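Local atomic coordinates of nourseothricin acetyltransferase (Streptomyces noursei, PDB entry 5C82), a protein that probably transfers an acetyl group from acetyl-CoA to nourseothricin-type antibiotics and so confers resistance to them. Residues A[153-156]-A[157-161]; A[170-173]-A[174-177]. The protein carries 1 engineered substitution. One frame throughout, in Å; residues are numbered along the deposited sequence.

Contact 1 (A[153-156]-A[157-161]); sequences AIHA and YRRMG
Tyr157 sits one turn after Ala153 on helix 151-158 of the GNAT fold, and the two touch through both backbone and side chain. The amide of Tyr157 gives its hydrogen to Ala153 O, with N and O 2.8 Å apart. The same carbonyl oxygen then lies over one face of the phenol ring, offset toward the rim, with Tyr157 CG 3.1 Å from Ala153 O. Nearer the hydroxyl end of the ring, Tyr157 CE2 packs on Ala153 CB at 3.7 Å. With CG anti to its own carbonyl carbon (chi1 -68°), the ring lies back along the helix, against Val146 and Leu144 of strand 141-147. A tartrate bound about 3 Å from the Tyr157 side chain, probably from the crystallisation liquor, suggests a pocket here, consistent with GNAT relatives in which a tyrosine of this helix lies near the acetyl-CoA thiol.

The next rung runs from Arg158 N to Ile154 O, at 3.0 Å. Arg159 is where helical geometry ends. Its amide still reaches back to His155 O, 3.2 Å from Arg159 N, and makes a weak bond to Ala156 O. Met160, a selenomethionine, turns its N onto Tyr157 O instead, starting the turn out of the helix.

His155 O gains a second donor, Arg159 NH1, which comes from the opposite face of the carbonyl plane to Arg159 N. The Arg159 chain, extended from CG to NE, folds back beside His155 so that the guanidinium meets this oxygen with its edge. The imidazole is tilted 68° from the guanidinium; its NE2 bonds to Glu49, while its ND1, at the ring edge, takes a weak bond from Arg159 NH1 at 3.0 Å.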
ATOM      1  N   ALA A 153      -8.575 -15.944   7.894  1.00 16.29           N
ATOM      2  CA  ALA A 153      -7.205 -15.774   7.416  1.00 14.31           C
ATOM      3  C   ALA A 153      -6.501 -14.830   8.357  1.00 17.60           C
ATOM      4  O   ALA A 153      -5.347 -15.080   8.676  1.00 19.00           O
ATOM      5  CB  ALA A 153      -7.185 -15.212   6.004  1.00 14.43           C
ATOM      6  N   ILE A 154      -7.212 -13.781   8.841  1.00 14.49           N
ATOM      7  CA  ILE A 154      -6.667 -12.789   9.773  1.00 14.61           C
ATOM      8  C   ILE A 154      -6.191 -13.489  11.050  1.00 18.33           C
ATOM      9  O   ILE A 154      -5.050 -13.300  11.457  1.00 17.48           O
ATOM     10  CB  ILE A 154      -7.641 -11.599  10.041  1.00 16.07           C
ATOM     11  CG1 ILE A 154      -7.796 -10.732   8.771  1.00 15.43           C
ATOM     12  CG2 ILE A 154      -7.158 -10.743  11.228  1.00 14.88           C
ATOM     13  CD1 ILE A 154      -9.095  -9.912   8.686  1.00 16.96           C
ATOM     14  N   HIS A 155      -7.042 -14.340  11.621  1.00 15.61           N
ATOM     15  CA  HIS A 155      -6.698 -15.113  12.815  1.00 15.65           C
ATOM     16  C   HIS A 155      -5.575 -16.098  12.509  1.00 20.49           C
ATOM     17  O   HIS A 155      -4.650 -16.197  13.318  1.00 19.79           O
ATOM     18  CB  HIS A 155      -7.929 -15.834  13.373  1.00 16.46           C
ATOM     19  CG  HIS A 155      -8.778 -14.962  14.255  1.00 19.67           C
ATOM     20  ND1 HIS A 155      -8.335 -14.546  15.495  1.00 21.54           N
ATOM     21  CD2 HIS A 155     -10.041 -14.516  14.069  1.00 21.22           C
ATOM     22  CE1 HIS A 155      -9.327 -13.843  16.017  1.00 20.85           C
ATOM     23  NE2 HIS A 155     -10.378 -13.805  15.199  1.00 21.29           N
ATOM     24  N   ALA A 156      -5.597 -16.744  11.306  1.00 17.09           N
ATOM     25  CA  ALA A 156      -4.528 -17.689  10.900  1.00 16.65           C
ATOM     26  C   ALA A 156      -3.151 -16.993  10.767  1.00 20.78           C
ATOM     27  O   ALA A 156      -2.134 -17.559  11.183  1.00 19.71           O
ATOM     28  CB  ALA A 156      -4.902 -18.404   9.608  1.00 16.24           C
ATOM     29  N   TYR A 157      -3.136 -15.741  10.232  1.00 17.12           N
ATOM     30  CA  TYR A 157      -1.920 -14.930  10.052  1.00 15.15           C
ATOM     31  C   TYR A 157      -1.363 -14.524  11.379  1.00 17.35           C
ATOM     32  O   TYR A 157      -0.144 -14.518  11.549  1.00 17.60           O
ATOM     33  CB  TYR A 157      -2.209 -13.664   9.211  1.00 16.26           C
ATOM     34  CG  TYR A 157      -2.552 -13.978   7.773  1.00 18.06           C
ATOM     35  CD1 TYR A 157      -1.969 -15.065   7.113  1.00 19.78           C
ATOM     36  CD2 TYR A 157      -3.474 -13.207   7.074  1.00 17.91           C
ATOM     37  CE1 TYR A 157      -2.324 -15.392   5.810  1.00 18.04           C
ATOM     38  CE2 TYR A 157      -3.851 -13.536   5.773  1.00 18.28           C
ATOM     39  CZ  TYR A 157      -3.258 -14.618   5.140  1.00 22.50           C
ATOM     40  OH  TYR A 157      -3.583 -14.889   3.844  1.00 22.04           O
ATOM     41  N   ARG A 158      -2.262 -14.162  12.323  1.00 13.47           N
ATOM     42  CA  ARG A 158      -1.890 -13.764  13.676  1.00 13.20           C
ATOM     43  C   ARG A 158      -1.192 -14.908  14.392  1.00 16.05           C
ATOM     44  O   ARG A 158      -0.304 -14.701  15.218  1.00 14.95           O
ATOM     45  CB  ARG A 158      -3.145 -13.264  14.463  1.00 12.46           C
ATOM     46  CG  ARG A 158      -2.837 -12.721  15.864  1.00 15.70           C
ATOM     47  CD  ARG A 158      -1.970 -11.464  15.813  1.00 20.10           C
ATOM     48  NE  ARG A 158      -2.018 -10.709  17.070  1.00 27.75           N
ATOM     49  CZ  ARG A 158      -1.062 -10.692  17.997  1.00 36.97           C
ATOM     50  NH1 ARG A 158       0.075 -11.360  17.810  1.00 18.53           N
ATOM     51  NH2 ARG A 158      -1.217  -9.982  19.099  1.00 22.05           N
ATOM     52  N   ARG A 159      -1.583 -16.124  14.045  1.00 15.12           N
ATOM     53  CA  ARG A 159      -1.049 -17.362  14.608  1.00 14.39           C
ATOM     54  C   ARG A 159       0.116 -17.943  13.793  1.00 18.44           C
ATOM     55  O   ARG A 159       0.534 -19.081  14.018  1.00 18.37           O
ATOM     56  CB  ARG A 159      -2.193 -18.348  14.769  1.00 11.79           C
ATOM     57  CG  ARG A 159      -3.060 -17.972  15.932  1.00 16.47           C
ATOM     58  CD  ARG A 159      -4.436 -18.560  15.786  1.00 14.45           C
ATOM     59  NE  ARG A 159      -5.303 -18.169  16.896  1.00 14.99           N
ATOM     60  CZ  ARG A 159      -5.937 -17.006  17.007  1.00 27.81           C
ATOM     61  NH1 ARG A 159      -5.762 -16.056  16.096  1.00 19.93           N
ATOM     62  NH2 ARG A 159      -6.717 -16.767  18.054  1.00 14.97           N
HETATM   63  N   MSE A 160       0.655 -17.142  12.874  1.00 14.83           N
HETATM   64  CA  MSE A 160       1.844 -17.449  12.075  1.00 14.32           C
HETATM   65  C   MSE A 160       2.956 -16.407  12.368  1.00 18.64           C
HETATM   66  O   MSE A 160       4.010 -16.434  11.717  1.00 19.22           O
HETATM   67  CB  MSE A 160       1.510 -17.412  10.578  1.00 16.11           C
HETATM   68  CG  MSE A 160       0.957 -18.714  10.042  1.00 21.99           C
HETATM   69 SE   MSE A 160       0.658 -18.485   8.143  0.79 28.58          SE
HETATM   70  CE  MSE A 160      -0.839 -19.683   7.989  1.00 24.69           C
ATOM     71  N   GLY A 161       2.688 -15.478  13.290  1.00 13.58           N
ATOM     72  CA  GLY A 161       3.659 -14.457  13.684  1.00 13.84           C
ATOM     73  C   GLY A 161       3.452 -13.053  13.136  1.00 17.62           C
ATOM     74  O   GLY A 161       4.243 -12.150  13.441  1.00 17.97           O
TER

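Contact 2 (A[170-173]-A[174-177])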
ATOM      1  N   ALA A 170      -9.538   2.537   1.180  1.00 17.79           N
ATOM      2  CA  ALA A 170      -9.902   2.966  -0.164  1.00 16.12           C
ATOM      3  C   ALA A 170      -9.465   1.994  -1.260  1.00 19.19           C
ATOM      4  O   ALA A 170      -9.882   2.171  -2.401  1.00 18.82           O
ATOM      5  CB  ALA A 170      -9.318   4.356  -0.412  1.00 16.25           C
ATOM      6  N   LEU A 171      -8.636   0.961  -0.920  1.00 15.28           N
ATOM      7  CA  LEU A 171      -8.100  -0.029  -1.867  1.00 13.52           C
ATOM      8  C   LEU A 171      -9.147  -0.680  -2.760  1.00 19.77           C
ATOM      9  O   LEU A 171      -8.867  -0.880  -3.943  1.00 18.74           O
ATOM     10  CB  LEU A 171      -7.219  -1.132  -1.213  1.00 11.75           C
ATOM     11  CG  LEU A 171      -6.271  -1.861  -2.245  1.00 14.22           C
ATOM     12  CD1 LEU A 171      -5.157  -0.910  -2.828  1.00 12.85           C
ATOM     13  CD2 LEU A 171      -5.660  -3.151  -1.684  1.00 13.46           C
ATOM     14  N   TYR A 172     -10.332  -0.992  -2.211  1.00 19.15           N
ATOM     15  CA  TYR A 172     -11.393  -1.674  -2.951  1.00 20.15           C
ATOM     16  C   TYR A 172     -12.504  -0.789  -3.493  1.00 24.43           C
ATOM     17  O   TYR A 172     -13.512  -1.334  -3.967  1.00 24.03           O
ATOM     18  CB  TYR A 172     -12.000  -2.791  -2.091  1.00 21.38           C
ATOM     19  CG  TYR A 172     -10.989  -3.829  -1.670  1.00 23.59           C
ATOM     20  CD1 TYR A 172     -10.251  -4.537  -2.616  1.00 26.39           C
ATOM     21  CD2 TYR A 172     -10.817  -4.155  -0.329  1.00 24.30           C
ATOM     22  CE1 TYR A 172      -9.325  -5.505  -2.233  1.00 28.31           C
ATOM     23  CE2 TYR A 172      -9.902  -5.127   0.067  1.00 25.44           C
ATOM     24  CZ  TYR A 172      -9.139  -5.779  -0.888  1.00 34.25           C
ATOM     25  OH  TYR A 172      -8.254  -6.751  -0.504  1.00 33.43           O
ATOM     26  N   ASP A 173     -12.351   0.540  -3.428  1.00 21.41           N
ATOM     27  CA  ASP A 173     -13.371   1.457  -3.951  1.00 21.70           C
ATOM     28  C   ASP A 173     -13.483   1.285  -5.486  1.00 24.77           C
ATOM     29  O   ASP A 173     -12.468   1.252  -6.184  1.00 22.86           O
ATOM     30  CB  ASP A 173     -13.066   2.913  -3.558  1.00 24.12           C
ATOM     31  CG  ASP A 173     -14.060   3.930  -4.096  1.00 39.16           C
ATOM     32  OD1 ASP A 173     -13.871   4.401  -5.250  1.00 40.01           O
ATOM     33  OD2 ASP A 173     -15.041   4.242  -3.378  1.00 49.34           O
ATOM     34  N   GLY A 174     -14.714   1.093  -5.962  1.00 22.56           N
ATOM     35  CA  GLY A 174     -15.015   0.907  -7.377  1.00 22.63           C
ATOM     36  C   GLY A 174     -14.799  -0.501  -7.895  1.00 27.17           C
ATOM     37  O   GLY A 174     -14.860  -0.726  -9.103  1.00 29.31           O
ATOM     38  N   THR A 175     -14.534  -1.455  -7.003  1.00 22.20           N
ATOM     39  CA  THR A 175     -14.302  -2.841  -7.382  1.00 20.46           C
ATOM     40  C   THR A 175     -15.480  -3.684  -6.909  1.00 23.22           C
ATOM     41  O   THR A 175     -16.362  -3.176  -6.210  1.00 21.84           O
ATOM     42  CB  THR A 175     -12.977  -3.383  -6.769  1.00 23.33           C
ATOM     43  OG1 THR A 175     -13.180  -3.765  -5.420  1.00 22.97           O
ATOM     44  CG2 THR A 175     -11.831  -2.415  -6.850  1.00 21.16           C
ATOM     45  N   ALA A 176     -15.441  -4.995  -7.214  1.00 21.58           N
ATOM     46  CA  ALA A 176     -16.420  -5.983  -6.754  1.00 22.56           C
ATOM     47  C   ALA A 176     -16.356  -6.117  -5.210  1.00 28.72           C
ATOM     48  O   ALA A 176     -17.304  -6.611  -4.615  1.00 30.52           O
ATOM     49  CB  ALA A 176     -16.130  -7.327  -7.398  1.00 23.22           C
ATOM     50  N   SER A 177     -15.257  -5.648  -4.563  1.00 23.32           N
ATOM     51  CA  SER A 177     -15.079  -5.731  -3.105  1.00 21.96           C
ATOM     52  C   SER A 177     -15.372  -4.419  -2.379  1.00 24.75           C
ATOM     53  O   SER A 177     -15.067  -4.278  -1.184  1.00 24.89           O
ATOM     54  CB  SER A 177     -13.692  -6.264  -2.764  1.00 21.43           C
ATOM     55  OG  SER A 177     -13.563  -7.531  -3.384  1.00 21.40           O
TER
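Thr175 brings two donors to a single acceptor, the carbonyl oxygen of Tyr172, and both approach from the same face of the carbonyl plane. They meet in the surface loop between strands 163-168 and 182-188, which the second subunit also reaches: its Asn103 ND2 bonds to Leu171 O. The hydroxyl is the nearer donor, with OG1 2.9 Å from Tyr172 O; the amide bond, from Thr175 N to the same oxygen, spans 3.2 Å and comes from above the plane, not along a lone pair. The Thr175 hydroxyl can do this because chi1, 81°, sets OG1 between the backbone N and the carbonyl carbon, and it leaves CG2 3.5 Å from Tyr172 O. Having given its proton to Tyr172 O, OG1 accepts in turn from the amide of Ser177, with N and OG1 2.9 Å apart. One hydroxyl thus links the carbonyl behind it to the amide two residues ahead.

Ser177 also closes on Tyr172, this time on the ring. Its CB stands over one face of the phenol as a CH-pi contact, 4.2 Å from the ring centroid and 28° off the normal, with Ser177 CB 3.8 Å from Tyr172 CG. The phenol's far end is held by Glu145 of strand 141-147, to which Tyr172 OH bonds, so the ring is fixed at its hydroxyl and covered on a face.

Gly174 takes the third position of the type II turn with a positive phi of 82°, which glycine readily adopts; its amide goes to Asp178 OD2. In all, a type I turn from Ala170 to Asp173 overlaps a type II turn from Tyr172 to Thr175, which runs straight into the ST turn headed by Thr175.

Late in the chain, after helix 122-137, strand 141-147 leads into helix 151-158, where contact 1 takes in the last turns and the exit into the loop before strand 163-168. That strand lies parallel to 141-147 with strand 182-188 between them, so the helix makes a beta-alpha-beta crossover. Contact 2 follows in the connection from 163-168 to its antiparallel neighbour 182-188. The two are in series, neither nested nor crossed, each closing only a local turn; the centres of contact 1 and contact 2 are about 24 Å apart, and the two do not touch. Both rest on strand 141-147, contact 1 through residues 144 and 146 and contact 2 through the one between them.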